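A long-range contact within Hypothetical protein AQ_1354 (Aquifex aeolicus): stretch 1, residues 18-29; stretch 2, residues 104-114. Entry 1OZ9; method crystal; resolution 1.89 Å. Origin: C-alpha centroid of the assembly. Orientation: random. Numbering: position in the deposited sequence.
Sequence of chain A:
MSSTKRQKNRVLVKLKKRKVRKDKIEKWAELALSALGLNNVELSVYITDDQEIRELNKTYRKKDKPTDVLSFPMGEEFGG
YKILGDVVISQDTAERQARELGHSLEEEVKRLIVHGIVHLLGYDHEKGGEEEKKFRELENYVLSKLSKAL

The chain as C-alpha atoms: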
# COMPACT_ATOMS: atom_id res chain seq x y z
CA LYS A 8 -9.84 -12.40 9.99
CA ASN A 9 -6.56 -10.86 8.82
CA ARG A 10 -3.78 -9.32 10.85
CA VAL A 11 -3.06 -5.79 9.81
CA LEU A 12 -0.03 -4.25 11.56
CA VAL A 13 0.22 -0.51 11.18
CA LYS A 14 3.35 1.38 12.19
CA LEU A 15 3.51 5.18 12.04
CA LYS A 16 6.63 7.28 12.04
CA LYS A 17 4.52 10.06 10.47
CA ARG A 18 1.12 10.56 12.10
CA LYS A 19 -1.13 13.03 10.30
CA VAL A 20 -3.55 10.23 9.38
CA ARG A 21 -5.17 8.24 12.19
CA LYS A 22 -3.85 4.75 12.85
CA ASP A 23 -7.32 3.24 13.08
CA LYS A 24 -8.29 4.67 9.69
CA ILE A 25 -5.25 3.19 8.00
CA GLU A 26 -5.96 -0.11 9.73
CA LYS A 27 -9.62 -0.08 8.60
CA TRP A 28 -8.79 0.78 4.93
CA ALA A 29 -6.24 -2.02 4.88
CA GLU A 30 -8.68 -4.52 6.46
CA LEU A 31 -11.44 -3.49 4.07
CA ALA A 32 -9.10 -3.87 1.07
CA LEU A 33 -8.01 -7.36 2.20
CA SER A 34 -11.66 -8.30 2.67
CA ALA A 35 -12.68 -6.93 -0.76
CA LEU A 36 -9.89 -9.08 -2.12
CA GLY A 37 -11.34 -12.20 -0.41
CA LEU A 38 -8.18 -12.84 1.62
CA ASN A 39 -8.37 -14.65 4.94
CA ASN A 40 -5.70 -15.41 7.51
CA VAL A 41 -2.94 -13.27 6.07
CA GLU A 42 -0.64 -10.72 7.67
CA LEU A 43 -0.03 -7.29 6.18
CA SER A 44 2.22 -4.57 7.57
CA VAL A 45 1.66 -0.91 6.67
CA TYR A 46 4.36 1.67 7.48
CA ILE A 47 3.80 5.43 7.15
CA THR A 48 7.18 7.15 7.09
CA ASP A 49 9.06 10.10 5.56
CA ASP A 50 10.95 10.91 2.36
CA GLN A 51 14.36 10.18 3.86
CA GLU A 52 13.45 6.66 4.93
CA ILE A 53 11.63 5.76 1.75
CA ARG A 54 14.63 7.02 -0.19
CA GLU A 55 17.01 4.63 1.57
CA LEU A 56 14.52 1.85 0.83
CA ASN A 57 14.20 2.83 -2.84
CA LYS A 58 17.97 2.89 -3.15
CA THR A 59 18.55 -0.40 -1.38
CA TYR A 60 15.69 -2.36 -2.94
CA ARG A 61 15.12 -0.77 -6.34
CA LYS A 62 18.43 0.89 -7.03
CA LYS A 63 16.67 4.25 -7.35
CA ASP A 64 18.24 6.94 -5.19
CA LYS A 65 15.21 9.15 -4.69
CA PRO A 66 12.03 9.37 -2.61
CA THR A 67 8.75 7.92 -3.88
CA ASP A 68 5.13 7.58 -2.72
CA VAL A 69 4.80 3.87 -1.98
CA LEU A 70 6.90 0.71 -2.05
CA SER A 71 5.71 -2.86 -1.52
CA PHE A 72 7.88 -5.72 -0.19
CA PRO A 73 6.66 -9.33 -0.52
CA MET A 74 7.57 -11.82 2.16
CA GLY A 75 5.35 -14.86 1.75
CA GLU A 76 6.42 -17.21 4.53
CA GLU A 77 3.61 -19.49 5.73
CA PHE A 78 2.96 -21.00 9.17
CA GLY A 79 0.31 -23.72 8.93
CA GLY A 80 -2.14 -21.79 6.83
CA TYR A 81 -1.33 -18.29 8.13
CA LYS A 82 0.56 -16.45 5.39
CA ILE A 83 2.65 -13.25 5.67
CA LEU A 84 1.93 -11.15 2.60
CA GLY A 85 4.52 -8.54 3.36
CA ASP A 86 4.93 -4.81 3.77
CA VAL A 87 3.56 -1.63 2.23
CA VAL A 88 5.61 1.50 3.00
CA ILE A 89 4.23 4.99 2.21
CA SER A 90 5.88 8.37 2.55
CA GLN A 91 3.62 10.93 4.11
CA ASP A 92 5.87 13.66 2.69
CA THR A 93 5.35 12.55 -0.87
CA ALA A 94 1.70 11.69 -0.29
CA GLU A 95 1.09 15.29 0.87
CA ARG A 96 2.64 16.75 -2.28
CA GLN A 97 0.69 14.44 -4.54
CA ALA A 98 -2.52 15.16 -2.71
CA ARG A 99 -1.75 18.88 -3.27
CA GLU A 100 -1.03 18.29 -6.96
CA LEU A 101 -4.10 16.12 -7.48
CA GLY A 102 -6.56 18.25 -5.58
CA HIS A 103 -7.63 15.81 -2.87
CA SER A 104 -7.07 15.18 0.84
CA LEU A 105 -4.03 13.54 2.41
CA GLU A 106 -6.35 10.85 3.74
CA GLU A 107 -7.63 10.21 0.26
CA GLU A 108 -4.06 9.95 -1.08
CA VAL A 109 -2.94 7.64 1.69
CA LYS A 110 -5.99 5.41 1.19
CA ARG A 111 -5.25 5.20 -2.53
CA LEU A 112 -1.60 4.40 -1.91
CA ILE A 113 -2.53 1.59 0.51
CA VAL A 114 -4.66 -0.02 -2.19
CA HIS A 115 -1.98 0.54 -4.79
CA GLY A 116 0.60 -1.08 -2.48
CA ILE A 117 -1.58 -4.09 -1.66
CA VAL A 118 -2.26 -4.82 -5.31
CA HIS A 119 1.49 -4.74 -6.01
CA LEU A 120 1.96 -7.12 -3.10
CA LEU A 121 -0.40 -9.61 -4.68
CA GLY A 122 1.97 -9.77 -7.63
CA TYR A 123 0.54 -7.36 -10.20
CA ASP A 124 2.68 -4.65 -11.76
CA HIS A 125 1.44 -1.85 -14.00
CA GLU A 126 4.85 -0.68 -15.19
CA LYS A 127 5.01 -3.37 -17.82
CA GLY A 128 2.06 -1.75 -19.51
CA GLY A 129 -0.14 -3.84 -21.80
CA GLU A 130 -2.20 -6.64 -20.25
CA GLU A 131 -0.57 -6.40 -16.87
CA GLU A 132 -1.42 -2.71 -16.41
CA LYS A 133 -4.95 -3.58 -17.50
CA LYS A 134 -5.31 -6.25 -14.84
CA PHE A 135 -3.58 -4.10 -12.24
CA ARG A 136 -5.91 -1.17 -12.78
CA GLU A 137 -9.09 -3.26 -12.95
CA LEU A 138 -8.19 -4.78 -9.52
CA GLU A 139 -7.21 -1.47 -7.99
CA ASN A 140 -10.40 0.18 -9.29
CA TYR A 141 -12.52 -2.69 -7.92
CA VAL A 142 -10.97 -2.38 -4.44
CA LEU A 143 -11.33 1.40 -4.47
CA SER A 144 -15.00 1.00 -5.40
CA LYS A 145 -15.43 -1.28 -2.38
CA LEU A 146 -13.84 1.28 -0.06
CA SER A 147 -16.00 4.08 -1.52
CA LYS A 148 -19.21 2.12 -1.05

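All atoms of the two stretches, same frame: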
# COMPACT_ATOMS: atom_id res chain seq x y z
N ARG A 18 2.41 10.80 11.46
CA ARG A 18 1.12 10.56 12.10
C ARG A 18 -0.07 11.46 11.80
O ARG A 18 -0.98 11.56 12.64
CB ARG A 18 1.35 10.62 13.61
CG ARG A 18 2.46 9.70 14.06
CD ARG A 18 2.56 9.61 15.54
NE ARG A 18 3.91 9.30 15.98
CZ ARG A 18 4.31 8.09 16.28
NH1 ARG A 18 3.47 7.08 16.18
NH2 ARG A 18 5.56 7.90 16.69
N LYS A 19 -0.06 12.11 10.64
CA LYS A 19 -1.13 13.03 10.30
C LYS A 19 -2.46 12.31 10.04
O LYS A 19 -3.53 12.88 10.25
CB LYS A 19 -0.74 13.92 9.10
CG LYS A 19 -1.26 15.30 9.24
CD LYS A 19 -0.49 16.35 8.44
CE LYS A 19 -1.17 17.69 8.64
NZ LYS A 19 -0.50 18.94 8.15
N VAL A 20 -2.37 11.06 9.61
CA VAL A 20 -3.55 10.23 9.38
C VAL A 20 -3.69 9.22 10.53
O VAL A 20 -2.73 8.52 10.90
CB VAL A 20 -3.43 9.49 8.03
CG1 VAL A 20 -4.59 8.49 7.83
CG2 VAL A 20 -3.34 10.51 6.87
N ARG A 21 -4.89 9.14 11.08
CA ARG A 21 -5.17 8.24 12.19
C ARG A 21 -4.83 6.77 11.95
O ARG A 21 -5.12 6.20 10.90
CB ARG A 21 -6.64 8.38 12.60
CG ARG A 21 -6.95 9.66 13.35
CD ARG A 21 -8.42 9.92 13.56
NE ARG A 21 -9.22 8.71 13.76
CZ ARG A 21 -10.53 8.62 13.43
NH1 ARG A 21 -11.17 9.68 12.90
NH2 ARG A 21 -11.19 7.48 13.64
N LYS A 22 -4.24 6.15 12.96
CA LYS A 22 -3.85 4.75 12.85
C LYS A 22 -5.03 3.83 12.57
O LYS A 22 -4.93 2.89 11.77
CB LYS A 22 -3.14 4.29 14.16
CG LYS A 22 -2.63 2.82 14.05
CD LYS A 22 -2.40 2.21 15.44
CE LYS A 22 -2.00 0.70 15.39
NZ LYS A 22 -1.69 0.21 16.79
N ASP A 23 -6.14 4.08 13.26
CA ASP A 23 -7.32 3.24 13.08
C ASP A 23 -7.93 3.36 11.69
O ASP A 23 -8.54 2.41 11.19
CB ASP A 23 -8.37 3.47 14.18
CG ASP A 23 -8.89 4.91 14.24
OD1 ASP A 23 -8.25 5.87 13.75
OD2 ASP A 23 -9.96 5.18 14.81
N LYS A 24 -7.76 4.52 11.05
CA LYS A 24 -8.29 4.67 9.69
C LYS A 24 -7.45 3.86 8.70
O LYS A 24 -7.99 3.21 7.79
CB LYS A 24 -8.33 6.14 9.26
CG LYS A 24 -9.53 6.90 9.77
CD LYS A 24 -9.61 8.33 9.15
CE LYS A 24 -10.92 9.02 9.49
NZ LYS A 24 -10.93 10.52 9.31
N ILE A 25 -6.13 3.92 8.86
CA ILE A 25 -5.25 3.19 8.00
C ILE A 25 -5.54 1.71 8.20
O ILE A 25 -5.59 0.93 7.23
CB ILE A 25 -3.77 3.53 8.31
CG1 ILE A 25 -3.44 4.95 7.77
CG2 ILE A 25 -2.84 2.51 7.71
CD1 ILE A 25 -2.19 5.52 8.40
N GLU A 26 -5.71 1.30 9.45
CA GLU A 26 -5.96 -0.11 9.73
C GLU A 26 -7.25 -0.59 9.05
O GLU A 26 -7.27 -1.66 8.40
CB GLU A 26 -6.04 -0.37 11.24
CG GLU A 26 -5.71 -1.80 11.61
CD GLU A 26 -5.76 -2.07 13.12
OE1 GLU A 26 -5.31 -1.20 13.93
OE2 GLU A 26 -6.23 -3.16 13.48
N LYS A 27 -8.32 0.20 9.21
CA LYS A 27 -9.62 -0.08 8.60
C LYS A 27 -9.56 -0.16 7.05
O LYS A 27 -10.09 -1.12 6.49
CB LYS A 27 -10.72 0.88 9.10
CG LYS A 27 -11.99 0.99 8.19
CD LYS A 27 -13.02 2.00 8.72
CE LYS A 27 -13.86 2.68 7.59
NZ LYS A 27 -15.32 2.28 7.54
N TRP A 28 -8.94 0.82 6.39
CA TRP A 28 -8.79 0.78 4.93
C TRP A 28 -8.09 -0.50 4.50
O TRP A 28 -8.51 -1.18 3.57
CB TRP A 28 -7.97 1.97 4.40
CG TRP A 28 -8.70 3.26 4.53
CD1 TRP A 28 -10.04 3.45 4.45
CD2 TRP A 28 -8.13 4.53 4.76
NE1 TRP A 28 -10.35 4.79 4.59
CE2 TRP A 28 -9.18 5.47 4.81
CE3 TRP A 28 -6.82 4.98 4.93
CZ2 TRP A 28 -8.97 6.83 5.04
CZ3 TRP A 28 -6.62 6.34 5.14
CH2 TRP A 28 -7.68 7.23 5.20
N ALA A 29 -7.00 -0.82 5.20
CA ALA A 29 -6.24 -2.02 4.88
C ALA A 29 -7.09 -3.29 5.09
O ALA A 29 -7.08 -4.18 4.22
CB ALA A 29 -4.95 -2.08 5.68
N SER A 104 -7.62 15.19 -0.51
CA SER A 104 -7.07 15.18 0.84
C SER A 104 -5.89 14.23 1.01
O SER A 104 -5.68 13.32 0.21
CB SER A 104 -8.17 14.85 1.86
OG SER A 104 -8.53 13.48 1.78
N LEU A 105 -5.11 14.46 2.06
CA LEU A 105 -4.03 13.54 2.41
C LEU A 105 -4.60 12.15 2.70
O LEU A 105 -4.03 11.11 2.29
CB LEU A 105 -3.24 14.06 3.61
CG LEU A 105 -2.20 13.08 4.18
CD1 LEU A 105 -1.16 12.80 3.14
CD2 LEU A 105 -1.53 13.70 5.41
N GLU A 106 -5.73 12.13 3.40
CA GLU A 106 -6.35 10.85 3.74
C GLU A 106 -6.71 10.13 2.47
O GLU A 106 -6.49 8.93 2.36
CB GLU A 106 -7.61 11.00 4.59
CG GLU A 106 -7.31 11.53 5.97
CD GLU A 106 -8.46 11.40 6.96
OE1 GLU A 106 -9.49 10.75 6.64
OE2 GLU A 106 -8.33 11.96 8.06
N GLU A 107 -7.27 10.86 1.50
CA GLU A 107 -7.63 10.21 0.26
C GLU A 107 -6.38 9.65 -0.44
O GLU A 107 -6.41 8.53 -0.97
CB GLU A 107 -8.41 11.15 -0.66
CG GLU A 107 -8.74 10.53 -2.02
CD GLU A 107 -9.77 9.39 -1.96
OE1 GLU A 107 -10.65 9.40 -1.07
OE2 GLU A 107 -9.71 8.48 -2.83
N GLU A 108 -5.28 10.40 -0.42
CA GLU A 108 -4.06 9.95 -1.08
C GLU A 108 -3.46 8.74 -0.37
O GLU A 108 -3.00 7.76 -1.00
CB GLU A 108 -3.04 11.10 -1.20
CG GLU A 108 -1.73 10.73 -1.93
CD GLU A 108 -1.93 10.38 -3.41
OE1 GLU A 108 -3.05 10.61 -3.96
OE2 GLU A 108 -0.96 9.88 -4.03
N VAL A 109 -3.47 8.77 0.96
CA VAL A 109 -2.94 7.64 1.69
C VAL A 109 -3.76 6.37 1.46
O VAL A 109 -3.22 5.27 1.31
CB VAL A 109 -2.79 7.97 3.18
CG1 VAL A 109 -2.46 6.70 3.98
CG2 VAL A 109 -1.69 9.05 3.31
N LYS A 110 -5.08 6.52 1.45
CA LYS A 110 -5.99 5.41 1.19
C LYS A 110 -5.69 4.79 -0.18
O LYS A 110 -5.58 3.55 -0.33
CB LYS A 110 -7.45 5.89 1.23
CG LYS A 110 -8.49 4.78 0.93
CD LYS A 110 -9.93 5.31 1.04
CE LYS A 110 -10.28 6.19 -0.13
NZ LYS A 110 -11.65 6.80 -0.03
N ARG A 111 -5.52 5.65 -1.17
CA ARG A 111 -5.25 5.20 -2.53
C ARG A 111 -3.90 4.49 -2.65
O ARG A 111 -3.75 3.51 -3.40
CB ARG A 111 -5.33 6.37 -3.50
CG ARG A 111 -6.78 6.82 -3.82
CD ARG A 111 -6.86 8.02 -4.77
NE ARG A 111 -8.15 8.71 -4.78
CZ ARG A 111 -8.51 9.61 -5.73
NH1 ARG A 111 -7.70 9.89 -6.74
NH2 ARG A 111 -9.70 10.23 -5.67
N LEU A 112 -2.93 4.98 -1.89
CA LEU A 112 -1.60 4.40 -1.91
C LEU A 112 -1.60 3.05 -1.20
O LEU A 112 -0.85 2.16 -1.58
CB LEU A 112 -0.58 5.35 -1.25
CG LEU A 112 -0.23 6.57 -2.13
CD1 LEU A 112 0.56 7.59 -1.34
CD2 LEU A 112 0.55 6.18 -3.42
N ILE A 113 -2.42 2.90 -0.16
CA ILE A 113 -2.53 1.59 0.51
C ILE A 113 -3.05 0.55 -0.46
O ILE A 113 -2.51 -0.55 -0.56
CB ILE A 113 -3.49 1.69 1.69
CG1 ILE A 113 -2.79 2.42 2.83
CG2 ILE A 113 -3.93 0.28 2.18
CD1 ILE A 113 -3.75 2.91 3.92
N VAL A 114 -4.09 0.91 -1.19
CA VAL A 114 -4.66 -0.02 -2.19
C VAL A 114 -3.63 -0.31 -3.26
O VAL A 114 -3.41 -1.48 -3.63
CB VAL A 114 -5.96 0.57 -2.79
CG1 VAL A 114 -6.54 -0.32 -3.92
CG2 VAL A 114 -6.99 0.74 -1.65
O HOH W 1 -7.24 10.96 10.05

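The contact is a helix-on-helix packing within one chain, built on an apolar seam with Trp28 as its main knob and closed at the polar margin by a salt bridge between Lys24 and Glu106. Touching residues are at least 78 positions apart in sequence, and the two stretches together bury 552 Å² against each other.

Helix 22-29 and helix 105-114 run in broadly the same direction: the angle between their N-to-C vectors is 38°, and the axes approach to 10.0 Å, a spacing that leaves room for side chains between the backbones. The register follows this shared direction. Val20 CA lies 6.3 Å from Glu106 CA, Trp28 CA 6.6 Å from Lys110 CA, and Ala29 CA 6.8 Å from Ile113 CA, so advancing along one stretch also means advancing along the other.

Trp28 has the largest covered area of any residue here, 105 Å². Its CA-to-CB bond points toward the second helix, and its side chain sits as a knob among Glu106, Val109, Lys110 and Ile113. Lys110 lies over one face of the indole: its CB is 3.8 Å from the centroid of the six-membered ring and only 9° off the ring normal, the geometry of a CH-pi contact, while its CD reaches Trp28 NE1 at 3.6 Å. The aliphatic part of this lysine thus serves as an apolar surface, and its charged end leads away to Glu107, where Lys110 NZ and Glu107 OE1 form a salt bridge at 3.0 Å. Ile113 instead meets the ring edge, with its CD1 3.8 Å from Trp28 CE3.

Around the indole the seam continues through branched aliphatic side chains. Ile25 CG2 lies 3.9 Å from Ile113 CD1, and Ile25 CG1 is 4.3 Å from Val109 CG1. Nearer the start of the second helix, Val20 directs CG2 to within 3.9 Å of Leu105 CG and 4.2 Å of Val109 CG2. These separations are van der Waals distances, and Val20, Ile25, Val109 and Ile113 are all buried, as expected where packing excludes solvent.

Glu106 supplies the polar link. Its CA-to-CB bond points sideways, but the extended side chain (chi1 m, chi2 t) brings the carboxylate nearer the first stretch. Lys24 NZ donates to Glu106 OE1 at 3.0 Å within a salt bridge, and its second bond, from Lys24 NZ to Glu106 OE2 at 3.2 Å, is weak. A water extends the link: it donates to Glu106 OE2 at 2.5 Å and accepts from Arg21 N at 3.1 Å, joining the carboxylate to the N-cap residue of the first helix.

Local bonds secure both helix starts. Ser104 OG accepts from Glu107 N at 2.9 Å, a capping bond that satisfies an amide in the first turn, where no preceding helical carbonyl is available. In the other stretch, Arg21 NH2 pairs with Asp23 OD2 at 2.9 Å in a salt bridge.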